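Local coordinates for DUF1460 domain-containing protein (Legionella pneumophila subsp. pneumophila, PDB 2IM9) that is of unknown function but probably acts as a hydrolase of the N-acetylmuramoyl-L-alanine amidase-like family, within the papain-like peptidase clan, at residues D91-V99 with R282-V291; V102-S110 with Q315-V323. All coordinates share one frame; numbering follows the deposited sequence. Where two conformers were deposited one is given.

Interaction 1 (D91-V99 with R282-V291); sequences DGFDCDTYV and RQASSQYGKV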
loop_
_atom_site.group_PDB
_atom_site.type_symbol
_atom_site.label_atom_id
_atom_site.label_comp_id
_atom_site.label_asym_id
_atom_site.label_seq_id
_atom_site.Cartn_x
_atom_site.Cartn_y
_atom_site.Cartn_z
ATOM N N ASP A 91 1.786 -6.872 15.037
ATOM C CA ASP A 91 0.742 -7.824 15.443
ATOM C C ASP A 91 -0.444 -7.878 14.465
ATOM O O ASP A 91 -1.362 -8.676 14.636
ATOM C CB ASP A 91 0.230 -7.480 16.848
ATOM C CG ASP A 91 -0.509 -6.154 16.885
ATOM O OD1 ASP A 91 -0.044 -5.205 16.225
ATOM O OD2 ASP A 91 -1.560 -6.053 17.553
ATOM N N GLY A 92 -0.431 -7.023 13.445
ATOM C CA GLY A 92 -1.553 -6.965 12.502
ATOM C C GLY A 92 -1.228 -6.010 11.371
ATOM O O GLY A 92 -0.434 -5.090 11.564
ATOM N N PHE A 93 -1.834 -6.245 10.209
ATOM C CA PHE A 93 -1.645 -5.419 9.016
ATOM C C PHE A 93 -2.912 -5.307 8.198
ATOM O O PHE A 93 -3.736 -6.230 8.206
ATOM C CB PHE A 93 -0.608 -6.064 8.091
ATOM C CG PHE A 93 0.770 -6.141 8.680
ATOM C CD1 PHE A 93 1.591 -5.021 8.715
ATOM C CD2 PHE A 93 1.246 -7.351 9.200
ATOM C CE1 PHE A 93 2.878 -5.088 9.274
ATOM C CE2 PHE A 93 2.521 -7.436 9.743
ATOM C CZ PHE A 93 3.347 -6.292 9.775
ATOM N N ASP A 94 -3.048 -4.212 7.445
ATOM C CA ASP A 94 -3.963 -4.220 6.309
ATOM C C ASP A 94 -3.126 -4.196 5.023
ATOM O O ASP A 94 -1.894 -4.255 5.095
ATOM C CB ASP A 94 -4.998 -3.101 6.393
ATOM C CG ASP A 94 -4.396 -1.728 6.324
ATOM O OD1 ASP A 94 -3.514 -1.486 5.469
ATOM O OD2 ASP A 94 -4.855 -0.855 7.106
ATOM N N CYS A 95 -3.744 -4.153 3.845
ATOM C CA CYS A 95 -2.921 -4.311 2.649
ATOM C C CYS A 95 -1.900 -3.186 2.516
ATOM O O CYS A 95 -0.756 -3.425 2.110
ATOM C CB CYS A 95 -3.750 -4.436 1.368
ATOM S SG CYS A 95 -4.697 -2.992 0.946
ATOM N N ASP A 96 -2.314 -1.970 2.878
ATOM C CA ASP A 96 -1.465 -0.776 2.750
ATOM C C ASP A 96 -0.370 -0.755 3.805
ATOM O O ASP A 96 0.780 -0.480 3.496
ATOM C CB ASP A 96 -2.306 0.503 2.916
ATOM C CG ASP A 96 -3.487 0.562 1.976
ATOM O OD1 ASP A 96 -3.281 0.436 0.761
ATOM O OD2 ASP A 96 -4.626 0.751 2.462
ATOM N N THR A 97 -0.726 -1.028 5.054
ATOM C CA THR A 97 0.267 -0.986 6.127
ATOM C C THR A 97 1.297 -2.116 6.004
ATOM O O THR A 97 2.459 -1.950 6.404
ATOM C CB THR A 97 -0.370 -0.938 7.531
ATOM O OG1 THR A 97 -0.947 -2.209 7.848
ATOM C CG2 THR A 97 -1.468 0.154 7.599
ATOM N N TYR A 98 0.889 -3.258 5.461
ATOM C CA TYR A 98 1.841 -4.328 5.206
ATOM C C TYR A 98 2.925 -3.874 4.236
ATOM O O TYR A 98 4.114 -4.018 4.497
ATOM C CB TYR A 98 1.113 -5.563 4.679
ATOM C CG TYR A 98 2.001 -6.738 4.391
ATOM C CD1 TYR A 98 2.773 -7.327 5.398
ATOM C CD2 TYR A 98 2.041 -7.307 3.108
ATOM C CE1 TYR A 98 3.590 -8.432 5.117
ATOM C CE2 TYR A 98 2.854 -8.391 2.826
ATOM C CZ TYR A 98 3.607 -8.957 3.833
ATOM O OH TYR A 98 4.393 -10.041 3.541
ATOM N N VAL A 99 2.514 -3.317 3.102
ATOM C CA VAL A 99 3.492 -2.903 2.099
ATOM C C VAL A 99 4.390 -1.792 2.662
ATOM O O VAL A 99 5.619 -1.843 2.514
ATOM C CB VAL A 99 2.770 -2.520 0.794
ATOM C CG1 VAL A 99 3.693 -1.770 -0.161
ATOM C CG2 VAL A 99 2.247 -3.785 0.115
ATOM N N ARG A 282 1.977 -11.830 -2.429
ATOM C CA ARG A 282 2.101 -11.858 -0.974
ATOM C C ARG A 282 1.449 -10.605 -0.415
ATOM O O ARG A 282 1.864 -9.501 -0.721
ATOM C CB ARG A 282 3.572 -11.930 -0.575
ATOM C CG ARG A 282 3.795 -12.017 0.940
ATOM C CD ARG A 282 5.261 -12.329 1.222
ATOM N NE ARG A 282 5.587 -13.716 0.889
ATOM C CZ ARG A 282 6.829 -14.174 0.772
ATOM N NH1 ARG A 282 7.867 -13.363 0.947
ATOM N NH2 ARG A 282 7.031 -15.454 0.473
ATOM N N GLN A 283 0.389 -10.776 0.374
ATOM C CA GLN A 283 -0.377 -9.611 0.831
ATOM C C GLN A 283 -1.174 -9.898 2.080
ATOM O O GLN A 283 -1.356 -11.054 2.454
ATOM C CB GLN A 283 -1.305 -9.027 -0.262
ATOM C CG GLN A 283 -1.704 -9.966 -1.360
ATOM C CD GLN A 283 -2.801 -10.948 -0.958
ATOM O OE1 GLN A 283 -3.935 -10.551 -0.646
ATOM N NE2 GLN A 283 -2.483 -12.240 -1.035
ATOM N N ALA A 284 -1.593 -8.823 2.735
ATOM C CA ALA A 284 -2.459 -8.892 3.898
ATOM C C ALA A 284 -3.873 -8.949 3.345
ATOM O O ALA A 284 -4.344 -7.994 2.701
ATOM C CB ALA A 284 -2.251 -7.665 4.788
ATOM N N SER A 285 -4.519 -10.087 3.577
ATOM C CA SER A 285 -5.780 -10.428 2.938
ATOM C C SER A 285 -6.942 -10.423 3.920
ATOM O O SER A 285 -6.927 -11.175 4.893
ATOM C CB SER A 285 -5.650 -11.816 2.304
ATOM O OG SER A 285 -6.911 -12.308 1.880
ATOM N N SER A 286 -7.941 -9.587 3.650
ATOM C CA SER A 286 -9.173 -9.556 4.441
ATOM C C SER A 286 -9.971 -10.849 4.277
ATOM O O SER A 286 -10.685 -11.265 5.190
ATOM C CB SER A 286 -10.035 -8.364 4.046
ATOM O OG SER A 286 -10.569 -8.543 2.746
ATOM N N GLN A 287 -9.831 -11.482 3.117
ATOM C CA GLN A 287 -10.526 -12.737 2.822
ATOM C C GLN A 287 -9.946 -13.899 3.640
ATOM O O GLN A 287 -10.697 -14.695 4.221
ATOM C CB GLN A 287 -10.452 -13.030 1.326
ATOM C CG GLN A 287 -11.164 -14.309 0.897
ATOM C CD GLN A 287 -10.774 -14.756 -0.506
ATOM O OE1 GLN A 287 -10.404 -13.937 -1.363
ATOM N NE2 GLN A 287 -10.855 -16.064 -0.748
ATOM N N TYR A 288 -8.617 -13.982 3.698
ATOM C CA TYR A 288 -7.936 -15.018 4.484
ATOM C C TYR A 288 -7.742 -14.642 5.955
ATOM O O TYR A 288 -7.485 -15.505 6.789
ATOM C CB TYR A 288 -6.599 -15.394 3.837
ATOM C CG TYR A 288 -6.769 -16.171 2.549
ATOM C CD1 TYR A 288 -6.919 -17.558 2.571
ATOM C CD2 TYR A 288 -6.809 -15.522 1.315
ATOM C CE1 TYR A 288 -7.091 -18.285 1.394
ATOM C CE2 TYR A 288 -6.977 -16.244 0.123
ATOM C CZ TYR A 288 -7.122 -17.623 0.180
ATOM O OH TYR A 288 -7.294 -18.351 -0.983
ATOM N N GLY A 289 -7.867 -13.356 6.266
ATOM C CA GLY A 289 -7.777 -12.885 7.646
ATOM C C GLY A 289 -6.347 -12.776 8.145
ATOM O O GLY A 289 -6.104 -12.677 9.350
ATOM N N LYS A 290 -5.396 -12.798 7.217
ATOM C CA LYS A 290 -3.980 -12.777 7.573
ATOM C C LYS A 290 -3.109 -12.484 6.351
ATOM O O LYS A 290 -3.604 -12.470 5.214
ATOM C CB LYS A 290 -3.568 -14.126 8.184
ATOM C CG LYS A 290 -3.642 -15.302 7.230
ATOM C CD LYS A 290 -3.584 -16.630 7.983
ATOM C CE LYS A 290 -3.209 -17.781 7.043
ATOM N NZ LYS A 290 -3.233 -19.110 7.753
ATOM N N VAL A 291 -1.818 -12.262 6.590
ATOM C CA VAL A 291 -0.833 -12.145 5.509
ATOM C C VAL A 291 -0.618 -13.529 4.910
ATOM O O VAL A 291 -0.245 -14.462 5.621
ATOM C CB VAL A 291 0.502 -11.569 6.019
ATOM C CG1 VAL A 291 1.566 -11.579 4.903
ATOM C CG2 VAL A 291 0.299 -10.137 6.552
HETATM O O HOH W 1 -0.699 -6.263 1.200
#

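Interaction 2 (V102-S110 with Q315-V323); sequences VLSLALANS and QVVLPEKPV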
loop_
_atom_site.group_PDB
_atom_site.type_symbol
_atom_site.label_atom_id
_atom_site.label_comp_id
_atom_site.label_asym_id
_atom_site.label_seq_id
_atom_site.Cartn_x
_atom_site.Cartn_y
_atom_site.Cartn_z
ATOM N N VAL A 102 6.842 -3.329 5.348
ATOM C CA VAL A 102 7.892 -4.149 4.727
ATOM C C VAL A 102 8.922 -3.280 3.984
ATOM O O VAL A 102 10.133 -3.446 4.181
ATOM C CB VAL A 102 7.313 -5.227 3.786
ATOM C CG1 VAL A 102 8.455 -5.882 2.978
ATOM C CG2 VAL A 102 6.543 -6.270 4.605
ATOM N N LEU A 103 8.440 -2.357 3.147
ATOM C CA LEU A 103 9.337 -1.476 2.400
ATOM C C LEU A 103 10.243 -0.669 3.320
ATOM O O LEU A 103 11.451 -0.591 3.086
ATOM C CB LEU A 103 8.555 -0.534 1.480
ATOM C CG LEU A 103 7.922 -1.203 0.261
ATOM C CD1 LEU A 103 7.111 -0.160 -0.523
ATOM C CD2 LEU A 103 8.977 -1.893 -0.614
ATOM N N SER A 104 9.666 -0.086 4.368
ATOM C CA SER A 104 10.443 0.738 5.294
ATOM C C SER A 104 11.468 -0.086 6.072
ATOM O O SER A 104 12.576 0.395 6.301
ATOM C CB SER A 104 9.527 1.530 6.231
ATOM O OG SER A 104 8.637 2.343 5.475
ATOM N N LEU A 105 11.125 -1.315 6.463
ATOM C CA LEU A 105 12.113 -2.217 7.094
ATOM C C LEU A 105 13.228 -2.562 6.098
ATOM O O LEU A 105 14.407 -2.570 6.454
ATOM C CB LEU A 105 11.463 -3.513 7.609
ATOM C CG LEU A 105 10.586 -3.366 8.865
ATOM C CD1 LEU A 105 9.634 -4.544 9.017
ATOM C CD2 LEU A 105 11.475 -3.206 10.114
ATOM N N ALA A 106 12.848 -2.831 4.851
ATOM C CA ALA A 106 13.834 -3.246 3.851
ATOM C C ALA A 106 14.799 -2.125 3.514
ATOM O O ALA A 106 15.964 -2.378 3.210
ATOM C CB ALA A 106 13.142 -3.761 2.578
ATOM N N LEU A 107 14.313 -0.888 3.560
ATOM C CA LEU A 107 15.114 0.272 3.216
ATOM C C LEU A 107 16.067 0.721 4.313
ATOM O O LEU A 107 17.017 1.450 4.024
ATOM C CB LEU A 107 14.201 1.441 2.874
ATOM C CG LEU A 107 13.464 1.364 1.544
ATOM C CD1 LEU A 107 12.513 2.540 1.512
ATOM C CD2 LEU A 107 14.450 1.417 0.383
ATOM N N ALA A 108 15.820 0.271 5.540
ATOM C CA ALA A 108 16.533 0.747 6.725
ATOM C C ALA A 108 17.441 -0.325 7.286
ATOM O O ALA A 108 17.350 -1.475 6.876
ATOM C CB ALA A 108 15.521 1.182 7.782
ATOM N N ASN A 109 18.299 0.060 8.241
ATOM C CA ASN A 109 19.241 -0.851 8.897
ATOM C C ASN A 109 19.102 -0.904 10.409
ATOM O O ASN A 109 19.928 -1.517 11.092
ATOM C CB ASN A 109 20.679 -0.431 8.602
ATOM C CG ASN A 109 21.154 -0.875 7.251
ATOM O OD1 ASN A 109 21.683 -0.073 6.487
ATOM N ND2 ASN A 109 20.992 -2.160 6.947
ATOM N N SER A 110 18.086 -0.236 10.940
ATOM C CA SER A 110 17.954 -0.081 12.385
ATOM C C SER A 110 16.532 0.341 12.718
ATOM O O SER A 110 15.829 0.871 11.860
ATOM C CB SER A 110 18.930 0.994 12.884
ATOM O OG SER A 110 18.540 2.292 12.446
ATOM N N GLN A 315 5.224 -1.743 -9.805
ATOM C CA GLN A 315 6.276 -0.802 -9.430
ATOM C C GLN A 315 7.444 -1.555 -8.828
ATOM O O GLN A 315 7.274 -2.633 -8.250
ATOM C CB GLN A 315 5.749 0.171 -8.395
ATOM C CG GLN A 315 4.767 1.169 -8.968
ATOM C CD GLN A 315 4.300 2.109 -7.913
ATOM O OE1 GLN A 315 3.521 1.723 -7.027
ATOM N NE2 GLN A 315 4.783 3.350 -7.969
ATOM N N VAL A 316 8.642 -1.002 -8.975
ATOM C CA VAL A 316 9.821 -1.598 -8.345
ATOM C C VAL A 316 10.467 -0.578 -7.427
ATOM O O VAL A 316 10.241 0.621 -7.564
ATOM C CB VAL A 316 10.862 -2.105 -9.357
ATOM C CG1 VAL A 316 10.284 -3.237 -10.211
ATOM C CG2 VAL A 316 11.348 -0.961 -10.243
ATOM N N VAL A 317 11.223 -1.074 -6.458
ATOM C CA VAL A 317 11.910 -0.229 -5.495
ATOM C C VAL A 317 13.271 0.108 -6.099
ATOM O O VAL A 317 13.973 -0.784 -6.571
ATOM C CB VAL A 317 12.091 -0.960 -4.151
ATOM C CG1 VAL A 317 13.018 -0.170 -3.192
ATOM C CG2 VAL A 317 10.743 -1.234 -3.513
ATOM N N LEU A 318 13.640 1.382 -6.063
ATOM C CA LEU A 318 14.869 1.831 -6.729
ATOM C C LEU A 318 16.147 1.732 -5.881
ATOM O O LEU A 318 17.197 1.291 -6.387
ATOM C CB LEU A 318 14.695 3.259 -7.243
ATOM C CG LEU A 318 13.707 3.470 -8.383
ATOM C CD1 LEU A 318 13.523 4.968 -8.623
ATOM C CD2 LEU A 318 14.176 2.741 -9.644
ATOM N N PRO A 319 16.100 2.195 -4.617
ATOM C CA PRO A 319 17.319 2.099 -3.802
ATOM C C PRO A 319 17.891 0.679 -3.789
ATOM O O PRO A 319 17.147 -0.295 -3.623
ATOM C CB PRO A 319 16.840 2.497 -2.412
ATOM C CG PRO A 319 15.696 3.393 -2.670
ATOM C CD PRO A 319 15.007 2.855 -3.877
ATOM N N GLU A 320 19.202 0.565 -3.985
ATOM C CA GLU A 320 19.864 -0.744 -4.065
ATOM C C GLU A 320 20.322 -1.275 -2.713
ATOM O O GLU A 320 20.440 -2.484 -2.522
ATOM C CB GLU A 320 21.060 -0.694 -5.029
ATOM C CG GLU A 320 20.653 -0.435 -6.481
ATOM C CD GLU A 320 21.820 -0.475 -7.450
ATOM O OE1 GLU A 320 22.859 0.183 -7.187
ATOM O OE2 GLU A 320 21.692 -1.164 -8.487
ATOM N N LYS A 321 20.594 -0.372 -1.777
ATOM C CA LYS A 321 21.060 -0.790 -0.460
ATOM C C LYS A 321 20.335 -0.027 0.642
ATOM O O LYS A 321 19.879 1.077 0.410
ATOM C CB LYS A 321 22.585 -0.624 -0.348
ATOM C CG LYS A 321 23.062 0.807 -0.309
ATOM C CD LYS A 321 24.577 0.878 -0.147
ATOM C CE LYS A 321 25.000 2.170 0.556
ATOM N NZ LYS A 321 26.486 2.201 0.793
ATOM N N PRO A 322 20.213 -0.631 1.833
ATOM C CA PRO A 322 19.514 0.048 2.917
ATOM C C PRO A 322 20.344 1.180 3.514
ATOM O O PRO A 322 21.567 1.231 3.313
ATOM C CB PRO A 322 19.273 -1.065 3.934
ATOM C CG PRO A 322 20.350 -2.071 3.677
ATOM C CD PRO A 322 20.679 -1.978 2.221
ATOM N N VAL A 323 19.687 2.084 4.239
ATOM C CA VAL A 323 20.354 3.290 4.745
ATOM C C VAL A 323 20.191 3.485 6.252
ATOM O O VAL A 323 19.372 2.815 6.889
ATOM C CB VAL A 323 19.914 4.562 3.963
ATOM C CG1 VAL A 323 20.310 4.446 2.492
ATOM C CG2 VAL A 323 18.403 4.810 4.091
#

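Interaction 1 (D91-V99 with R282-V291)
Cys95 and Ala284 bring their CA atoms to 4.8 Å where helix residues 95-99 pack on strand 282-285, their axes 7.2 Å apart at closest, with N-to-C directions 141° apart. The small methyl of Ala284 suits so close an approach: its CB lies 3.4 Å from Asp94 O and meets the CB atoms of Phe93 and Tyr98. No direct hydrogen bond joins the segments; instead one water donates to Cys95 O and accepts from Ala284 N. With CG anti to the backbone N (chi1 -180°), Tyr98 carries its ring to the strand. Val291 CG2 makes a CH-pi contact over one face, 4.2 Å from the ring centroid, while Val291 CG1 reaches Tyr98 CZ at 3.5 Å. The Phe93 ring takes Tyr98 CD1 over one face and meets Val291 CG2 through CD2, so two rings and the valine pack together. Arg282 O lies at the tyrosine's edge, and Tyr98 OH, bonded to Ser61 O, sits against Arg282 CG. An Asp94-Thr97 capping box fixes the helix start. Cys95 touches His268 of strand 264-275, consistent with the cysteine and histidine of papain-like enzymes. Helix 53-63 covers the Arg282 end, where Asp293 of strand 290-295 takes the guanidinium in a salt bridge.

Interaction 2 (V102-S110 with Q315-V323)
Val317, the last residue of strand 311-317, points its side chain at helix 95-107 and meets Leu103 through two methyls, Val317 CG2 and Leu103 CD2, at a tight 3.5 Å. Val317 CG1 also faces Leu107, though more loosely. Past the strand, Pro319 turns its ring inward, and its CB lies 3.8 Å from Leu107 CD2. With CG anti to its carbonyl carbon (chi1 -73°), Leu107 swings CD2 back to the proline, although its CB starts out away from residues 315-323. Pro322 then lies against the carbonyl oxygens at the end of the helix: its CB is 3.6 Å from Ala106 O and 3.5 Å from Ala108 O, and in one of its two conformers the Asn109 amide crosses the ring, ND2 coming 3.3 Å from Pro322 CG. Finally Val323 N donates to Leu107 O at 2.8 Å, with an N-H...O angle of 154°, and Val323 O receives a CA-H...O contact from Ala108. The chemistry thus divides in two: branched aliphatic groups and two proline rings pack against the helix, while one backbone bond uses a carbonyl of the last helical turn, tying the loop after the strand to the helix end.

From the N terminus, residues 91-99 lead into helix 95-107 and 102-110 close it, so the first partners of both contacts are almost continuous. The chain then runs through most of the fold before 282-291 returns to complete interaction 1, closing a loop with 182 residues between its segments; 315-323 follows and closes interaction 2 over 204. The segments alternate, so these loops cross. Both contacts seat the same helix on one antiparallel sheet, their centres 19 Å apart: interaction 1 holds its start to strands 278-285 and 290-295, interaction 2 its end to strand 311-317 and the tail beyond. Further along, the Cys117-Cys327 disulfide ties that tail to helix 111-122.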